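Local coordinates for protein 4-hydroxy-3-methylbut-2-enyl diphosphate reductase (Aquifex aeolicus, PDB 3DNF) that catalyses the iron-sulphur-dependent reduction of (E)-4-hydroxy-3-methylbut-2-enyl diphosphate to isopentenyl and dimethylallyl diphosphate, the last step of the non-mevalonate isoprenoid pathway, at residues 4-9 against 270-275; 28-33 against 66-71; 32-37 against 53-58; 61-66 against 87-92; 213-218 against 238-243. All coordinates share one frame; numbering follows the deposited sequence.

Contact 1 (4-9 against 270-275); sequences IIIAEH and IIEQVK
Ile6 lays its CD1 methyl across the aliphatic chain of Lys275, 3.7 Å from Lys275 CD, the two side chains crossing at about a right angle. This is helix-on-sheet packing in an open alpha/beta lobe: strand 3-6, at the border of a four-stranded parallel sheet, is covered on one face by the closing helix 268-281. The segment axes run nearly antiparallel (166°) and 10.4 Å apart. Isoleucine suits the strand because its branch gives two contacts at once. While CD1 reaches Ile271 CG2 at 3.9 Å, Ile6 CG2 lies 4.0 Å from that same methyl, so Ile271 is met by both arms. Ile271 itself continues inward onto Ile260 and Ala262 of the adjoining strand 257-262. Two residues earlier, Ile4 meets the root of the lysine, its CG2 4.2 Å from Lys275 CG. The lysine, extended as far as CE, offers its methylenes to the two isoleucines, and a long aliphatic chain with a charged end suits this partly exposed place. Glu272 starts off pointing elsewhere, but a bend at chi2 (-54°) turns CD back toward the strand, and OE2 comes within 3.6 Å of Ile6 CD1.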
# COMPACT_ATOMS: atom_id res chain seq x y z
N ILE B 4 40.01 -13.64 -11.38
CA ILE B 4 38.86 -12.94 -11.96
C ILE B 4 37.57 -13.56 -11.45
O ILE B 4 37.36 -14.76 -11.60
CB ILE B 4 38.82 -13.03 -13.51
CG1 ILE B 4 40.24 -13.13 -14.11
CG2 ILE B 4 38.02 -11.87 -14.11
CD1 ILE B 4 40.79 -14.56 -14.15
N ILE B 5 36.72 -12.75 -10.83
CA ILE B 5 35.43 -13.26 -10.39
C ILE B 5 34.28 -12.54 -11.10
O ILE B 5 34.12 -11.32 -11.00
CB ILE B 5 35.27 -13.25 -8.85
CG1 ILE B 5 33.90 -13.80 -8.43
CG2 ILE B 5 35.53 -11.86 -8.28
CD1 ILE B 5 33.82 -14.33 -7.02
N ILE B 6 33.49 -13.32 -11.83
CA ILE B 6 32.27 -12.81 -12.45
C ILE B 6 31.18 -12.85 -11.39
O ILE B 6 30.89 -13.90 -10.82
CB ILE B 6 31.87 -13.63 -13.71
CG1 ILE B 6 32.98 -13.54 -14.76
CG2 ILE B 6 30.54 -13.12 -14.29
CD1 ILE B 6 32.88 -14.56 -15.86
N ALA B 7 30.61 -11.68 -11.11
CA ALA B 7 29.55 -11.54 -10.10
C ALA B 7 28.36 -12.42 -10.44
O ALA B 7 27.98 -12.58 -11.61
CB ALA B 7 29.12 -10.08 -9.98
N GLU B 8 27.77 -13.00 -9.40
CA GLU B 8 26.54 -13.75 -9.56
C GLU B 8 25.44 -12.85 -10.14
O GLU B 8 25.31 -11.68 -9.74
CB GLU B 8 26.11 -14.35 -8.24
CG GLU B 8 25.30 -15.60 -8.41
CD GLU B 8 24.60 -16.03 -7.14
OE1 GLU B 8 24.99 -15.55 -6.05
OE2 GLU B 8 23.65 -16.85 -7.22
N HIS B 9 24.68 -13.38 -11.10
CA HIS B 9 23.60 -12.65 -11.78
C HIS B 9 24.05 -11.60 -12.81
O HIS B 9 23.20 -10.88 -13.35
CB HIS B 9 22.61 -12.01 -10.79
CG HIS B 9 22.16 -12.93 -9.70
ND1 HIS B 9 21.41 -14.07 -9.95
CD2 HIS B 9 22.38 -12.91 -8.36
CE1 HIS B 9 21.20 -14.70 -8.81
NE2 HIS B 9 21.77 -14.02 -7.83
N ILE B 270 29.92 -11.92 -24.36
CA ILE B 270 30.60 -10.62 -24.18
C ILE B 270 31.36 -10.61 -22.85
O ILE B 270 32.51 -10.17 -22.81
CB ILE B 270 29.66 -9.41 -24.35
CG1 ILE B 270 29.30 -9.25 -25.83
CG2 ILE B 270 30.32 -8.10 -23.81
CD1 ILE B 270 28.09 -8.34 -26.13
N ILE B 271 30.73 -11.09 -21.77
CA ILE B 271 31.40 -11.22 -20.47
C ILE B 271 32.67 -12.09 -20.55
O ILE B 271 33.69 -11.78 -19.91
CB ILE B 271 30.45 -11.76 -19.38
CG1 ILE B 271 29.18 -10.90 -19.27
CG2 ILE B 271 31.16 -11.86 -18.01
CD1 ILE B 271 28.08 -11.53 -18.39
N GLU B 272 32.62 -13.16 -21.33
CA GLU B 272 33.80 -14.02 -21.54
C GLU B 272 34.89 -13.32 -22.35
O GLU B 272 36.08 -13.52 -22.09
CB GLU B 272 33.41 -15.35 -22.20
CG GLU B 272 32.47 -16.22 -21.35
CD GLU B 272 33.01 -16.48 -19.94
OE1 GLU B 272 34.19 -16.86 -19.82
OE2 GLU B 272 32.24 -16.31 -18.97
N GLN B 273 34.48 -12.51 -23.33
CA GLN B 273 35.41 -11.70 -24.11
C GLN B 273 36.19 -10.76 -23.21
O GLN B 273 37.40 -10.61 -23.35
CB GLN B 273 34.67 -10.90 -25.18
CG GLN B 273 34.27 -11.70 -26.41
CD GLN B 273 33.90 -10.83 -27.59
OE1 GLN B 273 33.87 -11.31 -28.72
NE2 GLN B 273 33.62 -9.55 -27.35
N VAL B 274 35.47 -10.13 -22.28
CA VAL B 274 36.07 -9.23 -21.30
C VAL B 274 37.00 -9.98 -20.33
O VAL B 274 38.15 -9.55 -20.10
CB VAL B 274 34.97 -8.42 -20.55
CG1 VAL B 274 35.55 -7.67 -19.34
CG2 VAL B 274 34.30 -7.46 -21.52
N LYS B 275 36.52 -11.10 -19.79
CA LYS B 275 37.29 -11.93 -18.87
C LYS B 275 38.63 -12.37 -19.46
O LYS B 275 39.67 -12.25 -18.81
CB LYS B 275 36.48 -13.14 -18.41
CG LYS B 275 37.23 -14.13 -17.51
CD LYS B 275 36.31 -15.24 -17.05
CE LYS B 275 37.07 -16.24 -16.22
NZ LYS B 275 36.20 -16.73 -15.12

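Contact 2 (28-33 against 66-71); sequences KESQGK and GDTVII
The carboxylate of Asp67 turns one face to the backbone of Lys33: the N-H of Lys33 meets OD1 at 2.9 Å from above the plane, 57° out of it. Its other oxygen, OD2, takes the N-H of Lys64, so a buried acidic group is satisfied by main-chain donors from two loops, and a side chain as short as aspartate holds both close. The carbonyl of Lys33 is used as well: its oxygen receives Thr68 N at 2.9 Å, the donor tilted 30° from the carbonyl plane. Ser30 and Thr68 join through their hydroxyls, with OG to OG1 only 2.6 Å apart, and Ser30 OG is also bonded to Ser26 O. A water knits the rest together: it accepts from Gly32 N, donates to Gly66 O and lies 2.8 Å from Thr68 OG1. Glycine fits at 32, where a CB would run into Gly66 O and Asp67 OD1. Beta-branched Thr68 suits the first residue of a strand, its hydroxyl serving the loop. The segment 28-33 thus comes down from helix 14-26 and enters strand 34-36 clamped to the start of strand 68-71, which lies between strands 34-36 and 90-93 in one four-stranded parallel sheet.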
# COMPACT_ATOMS: atom_id res chain seq x y z
N LYS B 28 16.07 -26.08 -35.01
CA LYS B 28 16.10 -27.52 -35.18
C LYS B 28 14.74 -28.11 -35.48
O LYS B 28 14.63 -29.31 -35.72
CB LYS B 28 16.73 -28.21 -33.96
CG LYS B 28 18.25 -28.06 -33.90
CD LYS B 28 18.83 -28.41 -32.54
CE LYS B 28 20.36 -28.42 -32.60
NZ LYS B 28 20.90 -28.52 -31.21
N GLU B 29 13.69 -27.30 -35.46
CA GLU B 29 12.32 -27.78 -35.73
C GLU B 29 11.62 -26.92 -36.79
O GLU B 29 10.47 -27.17 -37.14
CB GLU B 29 11.47 -27.77 -34.43
CG GLU B 29 11.38 -26.38 -33.79
CD GLU B 29 10.47 -26.25 -32.53
OE1 GLU B 29 9.31 -26.74 -32.57
OE2 GLU B 29 10.91 -25.60 -31.53
N SER B 30 12.32 -25.91 -37.30
CA SER B 30 11.73 -24.98 -38.24
C SER B 30 12.04 -25.25 -39.71
O SER B 30 13.18 -25.07 -40.18
CB SER B 30 12.16 -23.54 -37.88
OG SER B 30 11.58 -23.19 -36.62
N GLN B 31 11.01 -25.65 -40.45
CA GLN B 31 11.16 -25.82 -41.88
C GLN B 31 11.26 -24.51 -42.64
O GLN B 31 11.85 -24.45 -43.72
CB GLN B 31 10.00 -26.65 -42.43
CG GLN B 31 10.23 -27.11 -43.85
CD GLN B 31 9.29 -28.21 -44.26
OE1 GLN B 31 9.66 -29.39 -44.26
NE2 GLN B 31 8.06 -27.84 -44.62
N GLY B 32 10.69 -23.45 -42.06
CA GLY B 32 10.66 -22.14 -42.70
C GLY B 32 11.67 -21.23 -42.08
O GLY B 32 12.52 -21.69 -41.28
N LYS B 33 11.58 -19.93 -42.39
CA LYS B 33 12.55 -18.97 -41.85
C LYS B 33 12.18 -18.62 -40.39
O LYS B 33 10.99 -18.45 -40.10
CB LYS B 33 12.55 -17.73 -42.71
CG LYS B 33 13.51 -16.63 -42.28
CD LYS B 33 13.85 -15.74 -43.46
CE LYS B 33 14.64 -14.51 -43.01
NZ LYS B 33 15.23 -13.79 -44.16
N GLY B 66 4.13 -20.84 -42.63
CA GLY B 66 5.17 -21.87 -42.46
C GLY B 66 6.42 -21.37 -41.80
O GLY B 66 7.26 -22.19 -41.38
N ASP B 67 6.58 -20.04 -41.73
CA ASP B 67 7.71 -19.46 -40.98
C ASP B 67 7.51 -19.58 -39.45
O ASP B 67 6.40 -19.80 -38.98
CB ASP B 67 8.01 -17.99 -41.36
CG ASP B 67 8.60 -17.82 -42.77
OD1 ASP B 67 9.09 -18.83 -43.38
OD2 ASP B 67 8.58 -16.68 -43.26
N THR B 68 8.59 -19.44 -38.70
CA THR B 68 8.51 -19.53 -37.23
C THR B 68 8.62 -18.11 -36.70
O THR B 68 9.43 -17.32 -37.18
CB THR B 68 9.68 -20.37 -36.65
OG1 THR B 68 9.50 -21.73 -37.03
CG2 THR B 68 9.71 -20.28 -35.08
N VAL B 69 7.73 -17.75 -35.77
CA VAL B 69 7.91 -16.46 -35.08
C VAL B 69 7.99 -16.70 -33.58
O VAL B 69 7.26 -17.51 -33.00
CB VAL B 69 6.80 -15.42 -35.40
CG1 VAL B 69 6.91 -14.92 -36.85
CG2 VAL B 69 5.47 -16.04 -35.12
N ILE B 70 8.96 -16.02 -32.96
CA ILE B 70 9.22 -16.12 -31.51
C ILE B 70 8.74 -14.89 -30.76
O ILE B 70 9.20 -13.74 -30.99
CB ILE B 70 10.71 -16.42 -31.22
CG1 ILE B 70 11.14 -17.72 -31.96
CG2 ILE B 70 10.97 -16.54 -29.70
CD1 ILE B 70 12.57 -17.69 -32.42
N ILE B 71 7.78 -15.12 -29.87
CA ILE B 71 7.24 -14.01 -29.02
C ILE B 71 8.33 -13.66 -27.99
O ILE B 71 8.85 -14.56 -27.35
CB ILE B 71 5.96 -14.44 -28.31
CG1 ILE B 71 4.88 -14.80 -29.36
CG2 ILE B 71 5.48 -13.33 -27.27
CD1 ILE B 71 3.55 -15.27 -28.77
O HOH W 1 9.17 -22.79 -39.62

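Contact 3 (32-37 against 53-58); sequences GKVYTL and LGVFPS
Val34 and Phe56 are joined at the tight heart of this contact, where strands 34-36 and 55-57 run parallel: Phe56 N donates to Val34 O at 2.8 Å with an almost straight N-H...O angle of 176°. The pairing goes on with Thr36 N to Phe56 O and Thr36 O to Ser58 N, both 2.9 Å. On the face carrying Val34, Thr36 and Val55 the packing is apolar and close. Thr36 CG2 presses against Val55 CG1 at 3.6 Å, the side chains crossing at about a right angle, while Val55 leans on Leu50 of helix 44-53, the connection of this beta-alpha-beta unit. Compact branched residues fit such a sheet-to-helix seam. At the looser start of the pair the strands part instead: Val34 N and Gly54 O are bridged by a water. Gly54, with the positive phi of a Schellman motif, ends the helix there. The more solvent-exposed side belongs to Lys33 and Phe56. Lys33 stretches its extended chain over one face of the ring, CE 3.3 Å from Phe56 CD2, and sets NZ 4.0 Å from the ring centroid, only 2° off the normal. At the other end the Thr36 and Ser58 hydroxyls bond to Gly38 O and Gly38 N respectively, tying down the chain that leads to His42, a predicted substrate ligand. The chemistry thus divides: backbone bonds and methyls fix the strand pair, whereas a cation-pi contact covers one ring face, with NZ above the ring centre, where the positive charge of an exposed lysine can interact favourably with the pi cloud.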
# COMPACT_ATOMS: atom_id res chain seq x y z
N GLY B 32 10.69 -23.45 -42.06
CA GLY B 32 10.66 -22.14 -42.70
C GLY B 32 11.67 -21.23 -42.08
O GLY B 32 12.52 -21.69 -41.28
N LYS B 33 11.58 -19.93 -42.39
CA LYS B 33 12.55 -18.97 -41.85
C LYS B 33 12.18 -18.62 -40.39
O LYS B 33 10.99 -18.45 -40.10
CB LYS B 33 12.55 -17.73 -42.71
CG LYS B 33 13.51 -16.63 -42.28
CD LYS B 33 13.85 -15.74 -43.46
CE LYS B 33 14.64 -14.51 -43.01
NZ LYS B 33 15.23 -13.79 -44.16
N VAL B 34 13.19 -18.52 -39.53
CA VAL B 34 12.99 -18.20 -38.09
C VAL B 34 13.15 -16.70 -37.78
O VAL B 34 14.22 -16.10 -38.00
CB VAL B 34 13.93 -19.04 -37.15
CG1 VAL B 34 13.67 -18.65 -35.67
CG2 VAL B 34 13.73 -20.57 -37.40
N TYR B 35 12.09 -16.15 -37.18
CA TYR B 35 12.09 -14.72 -36.79
C TYR B 35 11.78 -14.63 -35.31
O TYR B 35 11.01 -15.42 -34.76
CB TYR B 35 10.97 -13.98 -37.48
CG TYR B 35 11.11 -13.83 -38.97
CD1 TYR B 35 11.69 -12.72 -39.51
CD2 TYR B 35 10.58 -14.81 -39.82
CE1 TYR B 35 11.79 -12.55 -40.90
CE2 TYR B 35 10.68 -14.67 -41.18
CZ TYR B 35 11.27 -13.55 -41.73
OH TYR B 35 11.36 -13.37 -43.09
N THR B 36 12.37 -13.60 -34.69
CA THR B 36 11.89 -13.10 -33.42
C THR B 36 10.99 -11.95 -33.79
O THR B 36 11.14 -11.30 -34.85
CB THR B 36 13.08 -12.64 -32.46
OG1 THR B 36 13.87 -11.61 -33.07
CG2 THR B 36 13.97 -13.85 -32.05
N LEU B 37 9.97 -11.76 -32.98
CA LEU B 37 9.05 -10.66 -33.24
C LEU B 37 9.64 -9.37 -32.69
O LEU B 37 9.46 -9.05 -31.50
CB LEU B 37 7.71 -10.95 -32.57
CG LEU B 37 6.79 -11.98 -33.21
CD1 LEU B 37 5.55 -12.16 -32.30
CD2 LEU B 37 6.38 -11.48 -34.61
N LEU B 53 23.18 -16.95 -36.97
CA LEU B 53 22.67 -18.33 -36.80
C LEU B 53 21.43 -18.67 -37.62
O LEU B 53 21.08 -19.87 -37.74
CB LEU B 53 22.31 -18.60 -35.33
CG LEU B 53 23.37 -18.68 -34.26
CD1 LEU B 53 22.71 -18.88 -32.89
CD2 LEU B 53 24.39 -19.80 -34.57
N GLY B 54 20.75 -17.66 -38.12
CA GLY B 54 19.47 -17.82 -38.81
C GLY B 54 18.21 -17.39 -38.03
O GLY B 54 17.08 -17.75 -38.39
N VAL B 55 18.41 -16.70 -36.92
CA VAL B 55 17.30 -16.13 -36.13
C VAL B 55 17.21 -14.62 -36.42
O VAL B 55 18.04 -13.85 -35.97
CB VAL B 55 17.48 -16.45 -34.62
CG1 VAL B 55 16.40 -15.75 -33.81
CG2 VAL B 55 17.47 -17.98 -34.38
N PHE B 56 16.22 -14.23 -37.22
CA PHE B 56 16.15 -12.87 -37.77
C PHE B 56 15.17 -12.03 -37.00
O PHE B 56 14.11 -12.48 -36.67
CB PHE B 56 15.70 -12.92 -39.23
CG PHE B 56 16.66 -13.69 -40.14
CD1 PHE B 56 17.72 -13.03 -40.73
CD2 PHE B 56 16.54 -15.08 -40.32
CE1 PHE B 56 18.61 -13.69 -41.55
CE2 PHE B 56 17.43 -15.75 -41.15
CZ PHE B 56 18.47 -15.05 -41.77
N PRO B 57 15.56 -10.78 -36.72
CA PRO B 57 14.69 -9.84 -36.05
C PRO B 57 13.66 -9.32 -37.07
O PRO B 57 14.03 -8.66 -38.04
CB PRO B 57 15.64 -8.73 -35.64
CG PRO B 57 16.74 -8.78 -36.60
CD PRO B 57 16.90 -10.21 -37.01
N SER B 58 12.40 -9.63 -36.85
CA SER B 58 11.37 -9.13 -37.77
C SER B 58 11.30 -7.60 -37.81
O SER B 58 11.53 -6.95 -36.80
CB SER B 58 10.03 -9.78 -37.53
OG SER B 58 9.39 -9.27 -36.38
O HOH W 2 15.90 -19.18 -40.43

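Contact 4 (61-66 against 87-92); sequences EEFKEG and KGLKVI
Lys87 and Glu61 reach toward each other tip to tip, and the salt bridge that results, NZ to OE2 at 2.6 Å, meets the carboxylate on its anti side, 24° out of plane. The lysine gets there by being extended throughout, whereas the glutamate is bent at chi2 (63°), which swings CD back toward the partner. A second acceptor holds the same ammonium: Phe63 O at 2.8 Å, approached nearly along the C=O axis. Two bonds therefore steer one lysine tip, and a long flexible side chain is what can span from the end of its helix to this loop. The Phe63 side chain is crossed at about a right angle by both Lys87 and Leu89. Phe63 CD1 lies 3.6 Å from Leu89 CD1, met obliquely; the leucine gives one methyl to the ring while its other methyl, CD2, comes to 3.1 Å from Lys64 O, a close fit. At the far end the chains meet backbone to backbone, Gly66 N giving its hydrogen to Gly88 O at 2.9 Å. Gly88 closes helix 78-86 in a Schellman motif with positive phi, and a side chain there would collide with Glu65 CG. Gly66 too has backbone angles that suit glycine. Within the fold, the loop 61-66 links strand 55-57 to strand 68-71 and is pinned to the turn between helix 78-86 and the outer strand 90-93. Phe63 is its inward wedge, lodged among Leu84 of that helix, Val69 of strand 68-71, and Leu37 and Ser58.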
# COMPACT_ATOMS: atom_id res chain seq x y z
N GLU B 61 5.76 -7.19 -41.16
CA GLU B 61 4.88 -8.34 -41.25
C GLU B 61 5.41 -9.20 -42.42
O GLU B 61 4.66 -9.78 -43.22
CB GLU B 61 3.44 -7.82 -41.42
CG GLU B 61 2.32 -8.85 -41.42
CD GLU B 61 2.13 -9.64 -40.14
OE1 GLU B 61 2.31 -9.18 -38.99
OE2 GLU B 61 1.78 -10.83 -40.27
N GLU B 62 6.74 -9.33 -42.51
CA GLU B 62 7.34 -10.00 -43.66
C GLU B 62 7.30 -11.53 -43.61
O GLU B 62 7.48 -12.16 -44.65
CB GLU B 62 8.79 -9.54 -43.89
CG GLU B 62 9.76 -9.96 -42.78
CD GLU B 62 9.92 -8.95 -41.65
OE1 GLU B 62 8.91 -8.35 -41.19
OE2 GLU B 62 11.07 -8.75 -41.23
N PHE B 63 7.12 -12.12 -42.43
CA PHE B 63 7.03 -13.59 -42.29
C PHE B 63 5.80 -14.15 -42.99
O PHE B 63 4.77 -13.48 -43.11
CB PHE B 63 7.10 -14.02 -40.81
CG PHE B 63 6.50 -12.99 -39.85
CD1 PHE B 63 5.12 -12.87 -39.75
CD2 PHE B 63 7.30 -12.15 -39.09
CE1 PHE B 63 4.52 -11.94 -38.90
CE2 PHE B 63 6.71 -11.20 -38.21
CZ PHE B 63 5.31 -11.11 -38.14
N LYS B 64 5.94 -15.36 -43.51
CA LYS B 64 4.91 -15.98 -44.32
C LYS B 64 4.49 -17.33 -43.77
O LYS B 64 5.15 -17.91 -42.92
CB LYS B 64 5.38 -16.12 -45.78
CG LYS B 64 6.38 -17.23 -46.03
CD LYS B 64 7.15 -16.90 -47.30
CE LYS B 64 7.51 -18.09 -48.19
NZ LYS B 64 7.99 -19.38 -47.64
N GLU B 65 3.38 -17.86 -44.29
CA GLU B 65 2.89 -19.16 -43.82
C GLU B 65 4.07 -20.13 -43.74
O GLU B 65 4.87 -20.26 -44.68
CB GLU B 65 1.83 -19.71 -44.78
CG GLU B 65 1.22 -21.01 -44.31
CD GLU B 65 0.28 -21.63 -45.34
OE1 GLU B 65 0.49 -21.46 -46.56
OE2 GLU B 65 -0.67 -22.31 -44.92
N GLY B 66 4.13 -20.84 -42.63
CA GLY B 66 5.17 -21.87 -42.46
C GLY B 66 6.42 -21.37 -41.80
O GLY B 66 7.26 -22.19 -41.38
N LYS B 87 -2.33 -16.98 -39.29
CA LYS B 87 -1.57 -16.70 -40.51
C LYS B 87 -0.72 -17.93 -40.92
O LYS B 87 -0.01 -17.94 -41.93
CB LYS B 87 -0.68 -15.45 -40.31
CG LYS B 87 -0.07 -14.95 -41.60
CD LYS B 87 0.93 -13.85 -41.35
CE LYS B 87 1.50 -13.35 -42.67
NZ LYS B 87 2.40 -12.16 -42.45
N GLY B 88 -0.81 -18.97 -40.10
CA GLY B 88 -0.17 -20.25 -40.43
C GLY B 88 1.29 -20.25 -40.03
O GLY B 88 2.10 -20.96 -40.63
N LEU B 89 1.62 -19.47 -39.02
CA LEU B 89 2.98 -19.40 -38.54
C LEU B 89 3.18 -20.39 -37.40
O LEU B 89 2.26 -20.63 -36.61
CB LEU B 89 3.26 -17.97 -38.07
CG LEU B 89 3.09 -16.82 -39.06
CD1 LEU B 89 3.13 -15.47 -38.32
CD2 LEU B 89 4.18 -16.90 -40.12
N LYS B 90 4.38 -20.99 -37.31
CA LYS B 90 4.76 -21.70 -36.10
C LYS B 90 5.16 -20.69 -35.02
O LYS B 90 6.18 -19.99 -35.16
CB LYS B 90 5.91 -22.69 -36.38
CG LYS B 90 6.46 -23.36 -35.13
CD LYS B 90 7.56 -24.38 -35.47
CE LYS B 90 6.90 -25.66 -36.01
NZ LYS B 90 7.89 -26.76 -36.23
N VAL B 91 4.35 -20.62 -33.97
CA VAL B 91 4.48 -19.58 -32.95
C VAL B 91 5.14 -20.22 -31.75
O VAL B 91 4.59 -21.17 -31.14
CB VAL B 91 3.12 -18.93 -32.58
CG1 VAL B 91 3.36 -17.89 -31.44
CG2 VAL B 91 2.49 -18.26 -33.83
N ILE B 92 6.33 -19.73 -31.44
CA ILE B 92 7.04 -20.11 -30.22
C ILE B 92 6.86 -19.03 -29.15
O ILE B 92 7.29 -17.89 -29.32
CB ILE B 92 8.55 -20.29 -30.47
CG1 ILE B 92 8.83 -21.09 -31.78
CG2 ILE B 92 9.27 -20.85 -29.22
CD1 ILE B 92 9.13 -22.53 -31.65

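Contact 5 (213-218 against 238-243); sequences MIIIGG and TYHIET
Met213 O is gripped by two hydrogens of the neighbouring strand: Tyr239 N donates to it at 2.9 Å, and Thr238 CA adds a CA-H...O contact of 3.1 Å. The same parallel pattern carries on with Tyr239 O accepting from Ile215 N at a nearly straight 178°, Ile215 O from Ile241 N, and Ile241 O from Gly217 N. Each face of the pair has its own character. Ile214, Ile216 and Ile241 form an apolar patch turned to helix 268-281. Ile241 holds CG1 between the backbone N and the carbonyl carbon (chi1 60°), which places that atom 3.8 Å from Ile214 CG2; alongside, the Ile216 and Ile241 side chains point the same way. On the other face Ile215 CG1 touches Thr238 CG2 at 3.7 Å, beneath helix 222-234. There Thr238 OG1 bonds to Ser231 OG and to Asn235 O, so threonine serves packing and polarity together. His240 swings toward the strand end, and its NE2 makes a weak bond to Gly217 O (2.8 Å, 127°). Glu242 lies along the Gly217-Gly218 backbone, OE2 3.3 Å from Gly218 CA, and takes its hydrogen bond from Lys219 N. Gly217, with a positive phi, adopts a conformation that a side chain would strain. The arrangement is a beta-alpha-beta unit, strand 212-216, helix 222-234 and strand 238-241, in which a glycine-containing turn at the strand's carboxyl end leads into Ser221 and Asn223, both predicted to bind the substrate, as expected for the C-terminal edge of a parallel sheet.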
# COMPACT_ATOMS: atom_id res chain seq x y z
N MET B 213 36.67 -3.14 -10.25
CA MET B 213 35.36 -3.56 -10.70
C MET B 213 35.16 -3.17 -12.16
O MET B 213 35.35 -2.01 -12.53
CB MET B 213 34.27 -2.94 -9.82
CG MET B 213 33.94 -3.74 -8.57
SD MET B 213 33.35 -5.42 -8.94
CE MET B 213 31.74 -5.17 -9.68
N ILE B 214 34.78 -4.14 -12.99
CA ILE B 214 34.37 -3.92 -14.38
C ILE B 214 32.87 -4.14 -14.55
O ILE B 214 32.36 -5.21 -14.22
CB ILE B 214 35.14 -4.84 -15.38
CG1 ILE B 214 36.66 -4.74 -15.20
CG2 ILE B 214 34.70 -4.57 -16.84
CD1 ILE B 214 37.27 -3.32 -15.36
N ILE B 215 32.18 -3.11 -15.04
CA ILE B 215 30.74 -3.17 -15.31
C ILE B 215 30.52 -3.08 -16.82
O ILE B 215 30.91 -2.10 -17.46
CB ILE B 215 29.96 -2.04 -14.55
CG1 ILE B 215 30.15 -2.14 -13.01
CG2 ILE B 215 28.49 -1.99 -14.97
CD1 ILE B 215 29.72 -3.46 -12.36
N ILE B 216 29.92 -4.12 -17.39
CA ILE B 216 29.73 -4.20 -18.84
C ILE B 216 28.27 -3.88 -19.22
O ILE B 216 27.33 -4.26 -18.52
CB ILE B 216 30.15 -5.60 -19.39
CG1 ILE B 216 31.55 -5.98 -18.92
CG2 ILE B 216 30.10 -5.61 -20.93
CD1 ILE B 216 31.78 -7.48 -18.94
N GLY B 217 28.10 -3.17 -20.33
CA GLY B 217 26.77 -2.87 -20.85
C GLY B 217 26.73 -1.66 -21.74
O GLY B 217 27.65 -0.83 -21.72
N GLY B 218 25.66 -1.54 -22.53
CA GLY B 218 25.48 -0.36 -23.38
C GLY B 218 25.32 0.86 -22.50
O GLY B 218 24.75 0.76 -21.41
N THR B 238 36.01 1.34 -10.31
CA THR B 238 34.96 0.78 -11.15
C THR B 238 35.05 1.49 -12.52
O THR B 238 35.17 2.72 -12.60
CB THR B 238 33.55 0.96 -10.55
OG1 THR B 238 33.49 0.32 -9.27
CG2 THR B 238 32.46 0.37 -11.48
N TYR B 239 35.00 0.70 -13.60
CA TYR B 239 35.03 1.24 -14.94
C TYR B 239 33.88 0.63 -15.67
O TYR B 239 33.68 -0.59 -15.60
CB TYR B 239 36.36 0.91 -15.62
CG TYR B 239 37.56 1.44 -14.85
CD1 TYR B 239 38.25 0.63 -13.94
CD2 TYR B 239 38.00 2.75 -15.01
CE1 TYR B 239 39.34 1.11 -13.22
CE2 TYR B 239 39.09 3.25 -14.31
CZ TYR B 239 39.76 2.42 -13.41
OH TYR B 239 40.85 2.90 -12.71
N HIS B 240 33.10 1.47 -16.33
CA HIS B 240 32.04 0.96 -17.19
C HIS B 240 32.54 0.83 -18.63
O HIS B 240 33.19 1.74 -19.15
CB HIS B 240 30.80 1.86 -17.10
CG HIS B 240 29.80 1.59 -18.18
ND1 HIS B 240 29.64 2.41 -19.27
CD2 HIS B 240 28.94 0.55 -18.37
CE1 HIS B 240 28.72 1.91 -20.07
NE2 HIS B 240 28.28 0.79 -19.54
N ILE B 241 32.25 -0.31 -19.28
CA ILE B 241 32.68 -0.54 -20.67
C ILE B 241 31.59 -1.25 -21.49
O ILE B 241 30.78 -1.98 -20.94
CB ILE B 241 34.01 -1.35 -20.76
CG1 ILE B 241 33.87 -2.73 -20.11
CG2 ILE B 241 35.18 -0.58 -20.14
CD1 ILE B 241 34.89 -3.74 -20.59
N GLU B 242 31.60 -1.01 -22.81
CA GLU B 242 30.68 -1.68 -23.74
C GLU B 242 31.35 -2.87 -24.44
O GLU B 242 30.68 -3.83 -24.84
CB GLU B 242 30.16 -0.69 -24.77
CG GLU B 242 29.09 0.25 -24.25
CD GLU B 242 28.56 1.19 -25.31
OE1 GLU B 242 29.35 1.59 -26.21
OE2 GLU B 242 27.36 1.54 -25.26
N THR B 243 32.67 -2.79 -24.58
CA THR B 243 33.46 -3.80 -25.28
C THR B 243 34.78 -4.04 -24.53
O THR B 243 35.30 -3.13 -23.88
CB THR B 243 33.77 -3.37 -26.75
OG1 THR B 243 32.54 -3.11 -27.44
CG2 THR B 243 34.53 -4.45 -27.52

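How the contacts relate
The five contacts fall into two lobes of the trilobal enzyme. Contacts 2, 3 and 4 share one parallel sheet: contacts 2 and 3 have Gly32 and Lys33 in common and contacts 2 and 4 Gly66, each pair with centres about 7 Å apart. Contacts 1 and 5 serve another sheet, centres about 11 Å apart; Val274 of contact 1 bears on Ile216 and Ile241 of contact 5. The centres of contacts 1 and 3 are about 28 Å apart. The Thr36 side chain in contact 3 is about 14 Å from the iron-sulphur cluster. Between side chains, predicted substrate-binding residues lie near contacts 3 (Leu37 to His74, about 7 Å), 5 (Gly218 to Ser221, about 5 Å) and 1 (Ile271 to Ser265, about 10 Å); contacts 2 and 4 are remote.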